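Local atomic coordinates of glutathione transferase (Lolium rigidum, PDB entry 6ZB6), a protein that probably conjugates glutathione to electrophilic xenobiotics, as a phi-class plant glutathione transferase associated with multiple-herbicide resistance. Residues L19-E24 / V165-L170; E67-S72 / E103-T108; V75-K80 / L87-L92. One frame throughout, in Å; residues are numbered along the deposited sequence.

Helix 68-78 links the three contacts: it supplies a segment to interactions 2 and 3 and packs against interaction 1. Segments 67-72 and 75-80 take in its N-cap and first turn and its C-terminal turn with the residues just after. The centres of interactions 2 and 3 are each about 12 Å from that of interaction 1 and about 16 Å from each other. F21 CD2 lies 3.3 Å from S72 OG, while F167 CG packs 3.6 Å from L87 CD2. Distance to the glutathione conjugate separates the three: interaction 2 includes ligand-binding residues, the F167 side chain of interaction 1 is about 10 Å away, and the L76 side chain of interaction 3 about 14 Å.

Interaction 1 of 3, residues L19-E24 / V165-L170; sequences LVFLEE and VSFADL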
loop_
_atom_site.group_PDB
_atom_site.type_symbol
_atom_site.label_atom_id
_atom_site.label_comp_id
_atom_site.label_asym_id
_atom_site.label_seq_id
_atom_site.Cartn_x
_atom_site.Cartn_y
_atom_site.Cartn_z
ATOM N N LEU A 19 2.062 7.380 3.756
ATOM C CA LEU A 19 3.416 7.802 4.096
ATOM C C LEU A 19 4.361 7.628 2.912
ATOM O O LEU A 19 5.246 8.460 2.693
ATOM C CB LEU A 19 3.921 7.033 5.319
ATOM C CG LEU A 19 3.043 7.079 6.574
ATOM C CD1 LEU A 19 3.747 6.443 7.779
ATOM C CD2 LEU A 19 2.582 8.507 6.892
ATOM N N VAL A 20 4.182 6.557 2.133
ATOM C CA VAL A 20 4.990 6.371 0.930
ATOM C C VAL A 20 4.857 7.579 0.005
ATOM O O VAL A 20 5.855 8.146 -0.452
ATOM C CB VAL A 20 4.606 5.064 0.214
ATOM C CG1 VAL A 20 5.188 5.060 -1.201
ATOM C CG2 VAL A 20 5.135 3.832 1.010
ATOM N N PHE A 21 3.625 7.999 -0.283
ATOM C CA PHE A 21 3.488 9.097 -1.234
ATOM C C PHE A 21 3.951 10.421 -0.640
ATOM O O PHE A 21 4.530 11.245 -1.360
ATOM C CB PHE A 21 2.057 9.145 -1.755
ATOM C CG PHE A 21 1.712 7.934 -2.568
ATOM C CD1 PHE A 21 2.369 7.695 -3.768
ATOM C CD2 PHE A 21 0.802 6.992 -2.098
ATOM C CE1 PHE A 21 2.087 6.564 -4.518
ATOM C CE2 PHE A 21 0.514 5.844 -2.848
ATOM C CZ PHE A 21 1.153 5.630 -4.054
ATOM N N LEU A 22 3.768 10.624 0.671
ATOM C CA LEU A 22 4.362 11.790 1.312
ATOM C C LEU A 22 5.872 11.805 1.131
ATOM O O LEU A 22 6.465 12.852 0.857
ATOM C CB LEU A 22 4.002 11.821 2.796
ATOM C CG LEU A 22 2.587 12.317 3.135
ATOM C CD1 LEU A 22 2.196 11.908 4.553
ATOM C CD2 LEU A 22 2.474 13.843 2.931
ATOM N N GLU A 23 6.522 10.649 1.280
ATOM C CA GLU A 23 7.968 10.620 1.132
ATOM C C GLU A 23 8.377 10.798 -0.320
ATOM O O GLU A 23 9.428 11.381 -0.594
ATOM C CB GLU A 23 8.530 9.312 1.692
ATOM C CG GLU A 23 8.535 9.266 3.202
ATOM C CD GLU A 23 9.563 10.194 3.806
ATOM O OE1 GLU A 23 10.548 10.534 3.112
ATOM O OE2 GLU A 23 9.387 10.587 4.981
ATOM N N GLU A 24 7.562 10.310 -1.261
ATOM C CA GLU A 24 7.914 10.434 -2.671
ATOM C C GLU A 24 8.010 11.896 -3.094
ATOM O O GLU A 24 8.863 12.256 -3.914
ATOM C CB GLU A 24 6.903 9.685 -3.542
ATOM C CG GLU A 24 7.093 8.151 -3.536
ATOM C CD GLU A 24 8.273 7.660 -4.383
ATOM O OE1 GLU A 24 8.769 8.406 -5.253
ATOM O OE2 GLU A 24 8.703 6.501 -4.190
ATOM N N VAL A 165 7.465 4.537 -13.496
ATOM C CA VAL A 165 6.840 4.191 -12.234
ATOM C C VAL A 165 5.677 5.145 -12.019
ATOM O O VAL A 165 5.708 6.300 -12.455
ATOM C CB VAL A 165 7.861 4.246 -11.079
ATOM C CG1 VAL A 165 8.295 5.670 -10.778
ATOM C CG2 VAL A 165 7.329 3.557 -9.837
ATOM N N SER A 166 4.623 4.653 -11.378
ATOM C CA SER A 166 3.410 5.443 -11.224
ATOM C C SER A 166 2.708 5.063 -9.932
ATOM O O SER A 166 3.123 4.144 -9.224
ATOM C CB SER A 166 2.499 5.263 -12.447
ATOM O OG SER A 166 1.761 4.057 -12.356
ATOM N N PHE A 167 1.654 5.830 -9.616
ATOM C CA PHE A 167 0.691 5.540 -8.560
ATOM C C PHE A 167 0.281 4.071 -8.548
ATOM O O PHE A 167 0.142 3.466 -7.481
ATOM C CB PHE A 167 -0.542 6.437 -8.778
ATOM C CG PHE A 167 -1.453 6.574 -7.590
ATOM C CD1 PHE A 167 -0.981 7.040 -6.376
ATOM C CD2 PHE A 167 -2.821 6.299 -7.718
ATOM C CE1 PHE A 167 -1.853 7.208 -5.281
ATOM C CE2 PHE A 167 -3.705 6.465 -6.636
ATOM C CZ PHE A 167 -3.220 6.921 -5.416
ATOM N N ALA A 168 0.051 3.497 -9.732
ATOM C CA ALA A 168 -0.384 2.104 -9.806
ATOM C C ALA A 168 0.621 1.175 -9.135
ATOM O O ALA A 168 0.244 0.340 -8.305
ATOM C CB ALA A 168 -0.596 1.695 -11.265
ATOM N N ASP A 169 1.908 1.323 -9.466
ATOM C CA ASP A 169 2.926 0.417 -8.916
ATOM C C ASP A 169 3.039 0.570 -7.406
ATOM O O ASP A 169 2.985 -0.420 -6.665
ATOM C CB ASP A 169 4.293 0.667 -9.554
ATOM C CG ASP A 169 4.240 0.656 -11.059
ATOM O OD1 ASP A 169 4.184 -0.449 -11.640
ATOM O OD2 ASP A 169 4.244 1.755 -11.648
ATOM N N LEU A 170 3.156 1.812 -6.925
ATOM C CA LEU A 170 3.445 2.028 -5.512
ATOM C C LEU A 170 2.277 1.663 -4.609
ATOM O O LEU A 170 2.501 1.365 -3.430
ATOM C CB LEU A 170 3.899 3.468 -5.284
ATOM C CG LEU A 170 5.119 3.851 -6.135
ATOM C CD1 LEU A 170 5.651 5.231 -5.750
ATOM C CD2 LEU A 170 6.239 2.797 -6.027
#
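F21 of helix 13-24 meets F167 and L170 where the thioredoxin-like N-terminal domain packs on the helical C-terminal domain. Its CG stands anti to the carbonyl carbon (chi1 -66°), and beyond CB the ring swings across to 165-170. CD2 only skirts F167; CE2 comes within 3.7 Å of F167 CE1, and CE1 lies 3.7 Å from L170 CB. At the far end, CZ is 3.5 Å from F167 CD1. F167 CE1 sits over one face of the F21 ring, offset toward the rim, with the ring planes inclined at 44°. Beside this pair, E24 reaches toward L170 from the opposite direction, its OE2 3.7 Å from L170 CD1, but that carboxylate's charge is paired with R204. The partner helix has the N-capping box familiar in glutathione transferases: S166 N donates to D169 OD2 on its anti lone pair (2.9 Å), and A168 N donates to S166 OG (3.2 Å). V165 CG2, 4.0 Å from L170 CD2, adds a hydrophobic staple. D169 OD1 also accepts from L160 N and W197 NE1. The chemistry thus implies a division of labour: dispersion joins the domains, while hydrogen bonds inside one segment fix the helix start that presents F167 and L170.

Interaction 2 of 3, residues E67-S72 / E103-T108; sequences ESRAIS and EVDAHT. With NA (sodium ion), chain J; GTB (S-(p-nitrobenzyl)glutathione), chain G.
R69 and D105 form the salt bridge of this contact, R69 NH2 donating to D105 OD2 at 3.2 Å and 162°. The oxygen lies near the guanidinium plane, but the nitrogen meets it on the syn side 35° out of the carboxylate plane, and the two planes are 39° apart. A water completes the grip, accepting from R69 NE at 2.8 Å and donating to D105 OD2 at 2.7 Å. A106 CB sits over one guanidinium face, 3.7 Å above and offset toward the rim. Farther out, the extended R69 chain brings its charge from helix 68-78 to helix 92-127, and D105 packs on N171 and H172. The same helix start holds the glutathione conjugate's gamma-glutamyl end: S68 N and S68 OG donate to ligand O12 (2.8 Å) and O11 (2.6 Å), while ligand N1 donates to E67 OE1 at 2.7 Å. S68 OG also meets R17 NE. E67-S68-R69-A70-I71 is consistent with the Glu/Gln-Ser-x-Ala-Ile glutathione-binding motif common in this family. Carboxylate at a helix N-terminus and ammonium at E67 give complementary charge; the helix end and the nearby R17 and R69 would probably favour the anionic carboxylate, with D105 balancing R69 from the C-terminal domain.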
loop_
_atom_site.group_PDB
_atom_site.type_symbol
_atom_site.label_atom_id
_atom_site.label_comp_id
_atom_site.label_asym_id
_atom_site.label_seq_id
_atom_site.Cartn_x
_atom_site.Cartn_y
_atom_site.Cartn_z
ATOM N N GLU A 67 -9.840 7.558 3.733
ATOM C CA GLU A 67 -9.600 6.663 2.599
ATOM C C GLU A 67 -8.210 6.904 2.026
ATOM O O GLU A 67 -7.920 7.960 1.466
ATOM C CB GLU A 67 -10.681 6.786 1.510
ATOM C CG GLU A 67 -11.929 5.949 1.796
ATOM C CD GLU A 67 -11.682 4.430 1.753
ATOM O OE1 GLU A 67 -10.666 3.971 1.166
ATOM O OE2 GLU A 67 -12.526 3.700 2.316
ATOM N N SER A 68 -7.335 5.906 2.178
ATOM C CA SER A 68 -5.917 6.105 1.925
ATOM C C SER A 68 -5.626 6.550 0.492
ATOM O O SER A 68 -4.754 7.393 0.272
ATOM C CB SER A 68 -5.162 4.808 2.272
ATOM O OG SER A 68 -5.634 3.730 1.482
ATOM N N ARG A 69 -6.317 5.990 -0.504
ATOM C CA ARG A 69 -6.001 6.391 -1.875
ATOM C C ARG A 69 -6.438 7.815 -2.166
ATOM O O ARG A 69 -5.768 8.513 -2.943
ATOM C CB ARG A 69 -6.636 5.437 -2.886
ATOM C CG ARG A 69 -5.996 4.038 -2.868
ATOM C CD ARG A 69 -6.758 3.101 -3.792
ATOM N NE ARG A 69 -6.266 1.716 -3.701
ATOM C CZ ARG A 69 -6.595 0.855 -2.744
ATOM N NH1 ARG A 69 -7.395 1.223 -1.764
ATOM N NH2 ARG A 69 -6.099 -0.388 -2.760
ATOM N N ALA A 70 -7.556 8.257 -1.574
ATOM C CA ALA A 70 -7.969 9.654 -1.726
ATOM C C ALA A 70 -6.965 10.597 -1.075
ATOM O O ALA A 70 -6.569 11.611 -1.670
ATOM C CB ALA A 70 -9.364 9.873 -1.130
ATOM N N ILE A 71 -6.574 10.297 0.169
ATOM C CA ILE A 71 -5.531 11.080 0.829
ATOM C C ILE A 71 -4.280 11.139 -0.037
ATOM O O ILE A 71 -3.669 12.202 -0.206
ATOM C CB ILE A 71 -5.209 10.495 2.216
ATOM C CG1 ILE A 71 -6.431 10.519 3.147
ATOM C CG2 ILE A 71 -4.031 11.254 2.825
ATOM C CD1 ILE A 71 -6.281 9.560 4.354
ATOM N N SER A 72 -3.862 9.985 -0.583
ATOM C CA SER A 72 -2.607 9.934 -1.318
ATOM C C SER A 72 -2.650 10.807 -2.564
ATOM O O SER A 72 -1.674 11.499 -2.873
ATOM C CB SER A 72 -2.274 8.488 -1.701
ATOM O OG SER A 72 -2.066 7.692 -0.546
ATOM N N GLU A 103 -6.762 0.542 -10.194
ATOM C CA GLU A 103 -7.985 -0.220 -9.958
ATOM C C GLU A 103 -7.706 -1.715 -9.880
ATOM O O GLU A 103 -8.327 -2.422 -9.077
ATOM C CB GLU A 103 -9.009 0.058 -11.060
ATOM C CG GLU A 103 -9.528 1.509 -11.111
ATOM C CD GLU A 103 -10.210 1.930 -9.831
ATOM O OE1 GLU A 103 -11.085 1.174 -9.338
ATOM O OE2 GLU A 103 -9.877 3.021 -9.311
ATOM N N VAL A 104 -6.791 -2.222 -10.715
ATOM C CA VAL A 104 -6.453 -3.641 -10.639
ATOM C C VAL A 104 -5.957 -3.987 -9.246
ATOM O O VAL A 104 -6.354 -5.011 -8.665
ATOM C CB VAL A 104 -5.415 -4.029 -11.706
ATOM C CG1 VAL A 104 -4.950 -5.457 -11.454
ATOM C CG2 VAL A 104 -5.989 -3.899 -13.102
ATOM N N ASP A 105 -5.084 -3.148 -8.679
ATOM C CA ASP A 105 -4.645 -3.406 -7.313
ATOM C C ASP A 105 -5.824 -3.444 -6.368
ATOM O O ASP A 105 -5.968 -4.384 -5.584
ATOM C CB ASP A 105 -3.639 -2.363 -6.829
ATOM C CG ASP A 105 -3.389 -2.464 -5.317
ATOM O OD1 ASP A 105 -2.831 -3.490 -4.873
ATOM O OD2 ASP A 105 -3.749 -1.533 -4.562
ATOM N N ALA A 106 -6.700 -2.429 -6.443
ATOM C CA ALA A 106 -7.791 -2.325 -5.488
ATOM C C ALA A 106 -8.762 -3.506 -5.598
ATOM O O ALA A 106 -9.257 -4.007 -4.581
ATOM C CB ALA A 106 -8.527 -0.979 -5.695
ATOM N N HIS A 107 -9.039 -3.983 -6.813
ATOM C CA HIS A 107 -10.138 -4.917 -6.988
ATOM C C HIS A 107 -9.765 -6.290 -7.517
ATOM O O HIS A 107 -10.644 -7.164 -7.570
ATOM C CB HIS A 107 -11.198 -4.307 -7.914
ATOM C CG HIS A 107 -11.759 -3.041 -7.371
ATOM N ND1 HIS A 107 -12.534 -3.009 -6.232
ATOM C CD2 HIS A 107 -11.592 -1.753 -7.755
ATOM C CE1 HIS A 107 -12.859 -1.755 -5.964
ATOM N NE2 HIS A 107 -12.298 -0.974 -6.870
ATOM N N THR A 108 -8.515 -6.514 -7.908
ATOM C CA THR A 108 -8.146 -7.830 -8.413
ATOM C C THR A 108 -6.935 -8.372 -7.660
ATOM O O THR A 108 -6.999 -9.467 -7.091
ATOM C CB THR A 108 -7.877 -7.762 -9.916
ATOM O OG1 THR A 108 -9.110 -7.530 -10.607
ATOM C CG2 THR A 108 -7.265 -9.060 -10.418
HETATM NA NA NA J . -10.564 -9.958 -10.817
HETATM N N1 GTB G . -10.366 1.596 2.332
HETATM C CA1 GTB G . -9.765 2.069 3.570
HETATM C C1 GTB G . -8.487 2.857 3.242
HETATM O O11 GTB G . -7.737 2.492 2.296
HETATM O O12 GTB G . -8.172 3.878 3.911
HETATM C CB1 GTB G . -9.454 0.842 4.434
HETATM C CG1 GTB G . -8.796 1.318 5.728
HETATM C CD1 GTB G . -8.668 0.189 6.735
HETATM O OE1 GTB G . -9.047 -0.916 6.489
HETATM N N2 GTB G . -8.063 0.485 8.010
HETATM C CA2 GTB G . -7.950 -0.600 8.963
HETATM C C2 GTB G . -8.818 -0.266 10.167
HETATM O O2 GTB G . -8.840 0.827 10.641
HETATM C CB2 GTB G . -6.486 -0.760 9.379
HETATM S SG2 GTB G . -5.522 -1.304 7.921
HETATM N N3 GTB G . -9.650 -1.300 10.731
HETATM C CA3 GTB G . -10.469 -0.984 11.883
HETATM C C3 GTB G . -11.939 -1.261 11.581
HETATM O O31 GTB G . -12.748 -1.430 12.536
HETATM O O32 GTB G . -12.349 -1.320 10.389
HETATM C "C'" GTB G . -6.055 -2.983 7.474
HETATM C "C1'" GTB G . -5.790 -3.905 8.660
HETATM C "C2'" GTB G . -6.852 -4.508 9.316
HETATM C "C3'" GTB G . -6.621 -5.347 10.396
HETATM C "C4'" GTB G . -5.322 -5.590 10.819
HETATM N N41 GTB G . -5.072 -6.471 11.958
HETATM O O41 GTB G . -6.123 -7.183 12.564
HETATM O O42 GTB G . -3.980 -6.578 12.372
HETATM C "C5'" GTB G . -4.259 -4.983 10.162
HETATM C "C6'" GTB G . -4.489 -4.141 9.082
HETATM O O HOH W 1 -4.589 0.716 -5.691
HETATM O O HOH W 2 -12.109 -10.070 -8.603
#

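Interaction 3 of 3, residues V75-K80 / L87-L92; sequences VLRKYK and LREGNL
R77 and E89 cross at about a right angle as side chains, yet their charged ends lie almost in one plane, guanidinium and carboxylate only 2° apart. R77 runs extended from CG to NE and offers its side rather than its end. NE donates to E89 OE1 at 3.2 Å on the syn lone pair, and NH2 donates to E89 OE2 at 2.8 Å, again from the syn side. A weak third bond joins NE to OE2. Two nitrogens, one to each oxygen, restrict rotation of both groups, and E89, likewise extended beyond CG, reaches back from the loop to meet them.

Beneath this exposed pair the contact turns apolar. L87 crosses R77 at about a right angle, its CD1 4.0 Å from R77 NE, so that one methyl serves both layers: it also lies 3.9 Å from L76 CB. L76 and L87 are set obliquely, with L76 CD1 4.0 Å from L87 CG, and both leucines pack on F167 farther inward.

The loop's shape brings these side chains together. R88 takes a positive phi (63°) and points away from helix 68-78, its N bonded to D85 OD1 and its guanidinium making a salt bridge with E94 and a cation-pi contact with F164. A type I turn from R88 to N91 follows, closed by N91 N to R88 O at 3.0 Å; N91 OD1 then caps helix 92-127 at E94 N. D85 and L87 contribute to a sodium site here. The connection between the two domains is therefore bound back onto the end of helix 68-78 by buried leucines beneath a bidentate ion pair, whose exposed position probably lets solvent screen its charges.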
loop_
_atom_site.group_PDB
_atom_site.type_symbol
_atom_site.label_atom_id
_atom_site.label_comp_id
_atom_site.label_asym_id
_atom_site.label_seq_id
_atom_site.Cartn_x
_atom_site.Cartn_y
_atom_site.Cartn_z
ATOM N N VAL A 75 -2.242 14.403 -1.621
ATOM C CA VAL A 75 -0.835 14.703 -1.352
ATOM C C VAL A 75 -0.069 14.904 -2.654
ATOM O O VAL A 75 0.686 15.875 -2.811
ATOM C CB VAL A 75 -0.208 13.582 -0.502
ATOM C CG1 VAL A 75 1.315 13.639 -0.603
ATOM C CG2 VAL A 75 -0.669 13.703 0.939
ATOM N N LEU A 76 -0.243 13.985 -3.604
ATOM C CA LEU A 76 0.506 14.058 -4.857
ATOM C C LEU A 76 0.184 15.328 -5.630
ATOM O O LEU A 76 1.072 15.926 -6.255
ATOM C CB LEU A 76 0.210 12.829 -5.704
ATOM C CG LEU A 76 0.759 11.534 -5.083
ATOM C CD1 LEU A 76 0.299 10.338 -5.885
ATOM C CD2 LEU A 76 2.277 11.584 -4.952
ATOM N N ARG A 77 -1.082 15.754 -5.602
ATOM C CA ARG A 77 -1.467 16.964 -6.318
ATOM C C ARG A 77 -1.003 18.213 -5.588
ATOM O O ARG A 77 -0.455 19.134 -6.210
ATOM C CB ARG A 77 -2.984 16.989 -6.518
ATOM C CG ARG A 77 -3.484 15.962 -7.515
ATOM C CD ARG A 77 -4.999 15.792 -7.421
ATOM N NE ARG A 77 -5.427 14.683 -8.264
ATOM C CZ ARG A 77 -6.498 13.928 -8.038
ATOM N NH1 ARG A 77 -7.280 14.174 -6.993
ATOM N NH2 ARG A 77 -6.790 12.930 -8.868
ATOM N N LYS A 78 -1.204 18.260 -4.270
ATOM C CA LYS A 78 -0.802 19.439 -3.507
ATOM C C LYS A 78 0.686 19.713 -3.664
ATOM O O LYS A 78 1.097 20.853 -3.907
ATOM C CB LYS A 78 -1.157 19.261 -2.030
ATOM C CG LYS A 78 -0.812 20.485 -1.175
ATOM C CD LYS A 78 -0.981 20.202 0.302
ATOM C CE LYS A 78 -0.792 21.469 1.113
ATOM N NZ LYS A 78 -0.387 21.137 2.492
ATOM N N TYR A 79 1.514 18.671 -3.562
ATOM C CA TYR A 79 2.959 18.843 -3.577
ATOM C C TYR A 79 3.572 18.576 -4.941
ATOM O O TYR A 79 4.780 18.350 -5.023
ATOM C CB TYR A 79 3.605 17.946 -2.518
ATOM C CG TYR A 79 3.179 18.323 -1.120
ATOM C CD1 TYR A 79 3.723 19.430 -0.481
ATOM C CD2 TYR A 79 2.219 17.581 -0.447
ATOM C CE1 TYR A 79 3.325 19.779 0.797
ATOM C CE2 TYR A 79 1.819 17.919 0.825
ATOM C CZ TYR A 79 2.371 19.015 1.444
ATOM O OH TYR A 79 1.956 19.345 2.714
ATOM N N LYS A 80 2.768 18.610 -6.007
ATOM C CA LYS A 80 3.224 18.281 -7.356
ATOM C C LYS A 80 4.559 18.954 -7.643
ATOM O O LYS A 80 4.644 20.188 -7.682
ATOM C CB LYS A 80 2.166 18.677 -8.395
ATOM C CG LYS A 80 2.557 18.373 -9.837
ATOM C CD LYS A 80 2.734 16.870 -10.083
ATOM C CE LYS A 80 3.152 16.581 -11.528
ATOM N NZ LYS A 80 4.546 17.022 -11.850
ATOM N N LEU A 87 0.984 10.496 -11.154
ATOM C CA LEU A 87 -0.388 10.386 -11.636
ATOM C C LEU A 87 -0.525 10.598 -13.137
ATOM O O LEU A 87 -1.499 10.114 -13.727
ATOM C CB LEU A 87 -1.289 11.384 -10.897
ATOM C CG LEU A 87 -1.456 11.102 -9.397
ATOM C CD1 LEU A 87 -2.264 12.199 -8.716
ATOM C CD2 LEU A 87 -2.094 9.737 -9.146
ATOM N N ARG A 88 0.401 11.323 -13.761
ATOM C CA ARG A 88 0.388 11.529 -15.210
ATOM C C ARG A 88 -0.855 12.281 -15.668
ATOM O O ARG A 88 -1.358 12.063 -16.772
ATOM C CB ARG A 88 0.508 10.193 -15.946
ATOM C CG ARG A 88 1.771 9.462 -15.584
ATOM C CD ARG A 88 2.892 10.176 -16.293
ATOM N NE ARG A 88 4.205 9.958 -15.718
ATOM C CZ ARG A 88 5.288 9.754 -16.451
ATOM N NH1 ARG A 88 5.190 9.727 -17.773
ATOM N NH2 ARG A 88 6.458 9.570 -15.868
ATOM N N GLU A 89 -1.366 13.179 -14.829
ATOM C CA GLU A 89 -2.655 13.793 -15.125
ATOM C C GLU A 89 -2.592 14.779 -16.288
ATOM O O GLU A 89 -3.640 15.115 -16.856
ATOM C CB GLU A 89 -3.204 14.452 -13.857
ATOM C CG GLU A 89 -3.568 13.401 -12.821
ATOM C CD GLU A 89 -4.275 13.954 -11.597
ATOM O OE1 GLU A 89 -3.783 14.933 -11.002
ATOM O OE2 GLU A 89 -5.315 13.380 -11.221
ATOM N N GLY A 90 -1.404 15.229 -16.677
ATOM C CA GLY A 90 -1.311 16.051 -17.872
ATOM C C GLY A 90 -1.418 15.299 -19.183
ATOM O O GLY A 90 -1.515 15.930 -20.239
ATOM N N ASN A 91 -1.405 13.968 -19.144
ATOM C CA ASN A 91 -1.449 13.133 -20.339
ATOM C C ASN A 91 -2.608 12.153 -20.202
ATOM O O ASN A 91 -2.548 11.233 -19.385
ATOM C CB ASN A 91 -0.130 12.392 -20.526
ATOM C CG ASN A 91 -0.082 11.603 -21.813
ATOM O OD1 ASN A 91 -0.820 10.631 -21.993
ATOM N ND2 ASN A 91 0.791 12.012 -22.720
ATOM N N LEU A 92 -3.639 12.331 -21.032
ATOM C CA LEU A 92 -4.896 11.605 -20.860
ATOM C C LEU A 92 -4.689 10.095 -20.885
ATOM O O LEU A 92 -5.195 9.370 -20.019
ATOM C CB LEU A 92 -5.873 12.036 -21.957
ATOM C CG LEU A 92 -7.225 11.340 -22.092
ATOM C CD1 LEU A 92 -8.079 11.630 -20.879
ATOM C CD2 LEU A 92 -7.938 11.786 -23.362
#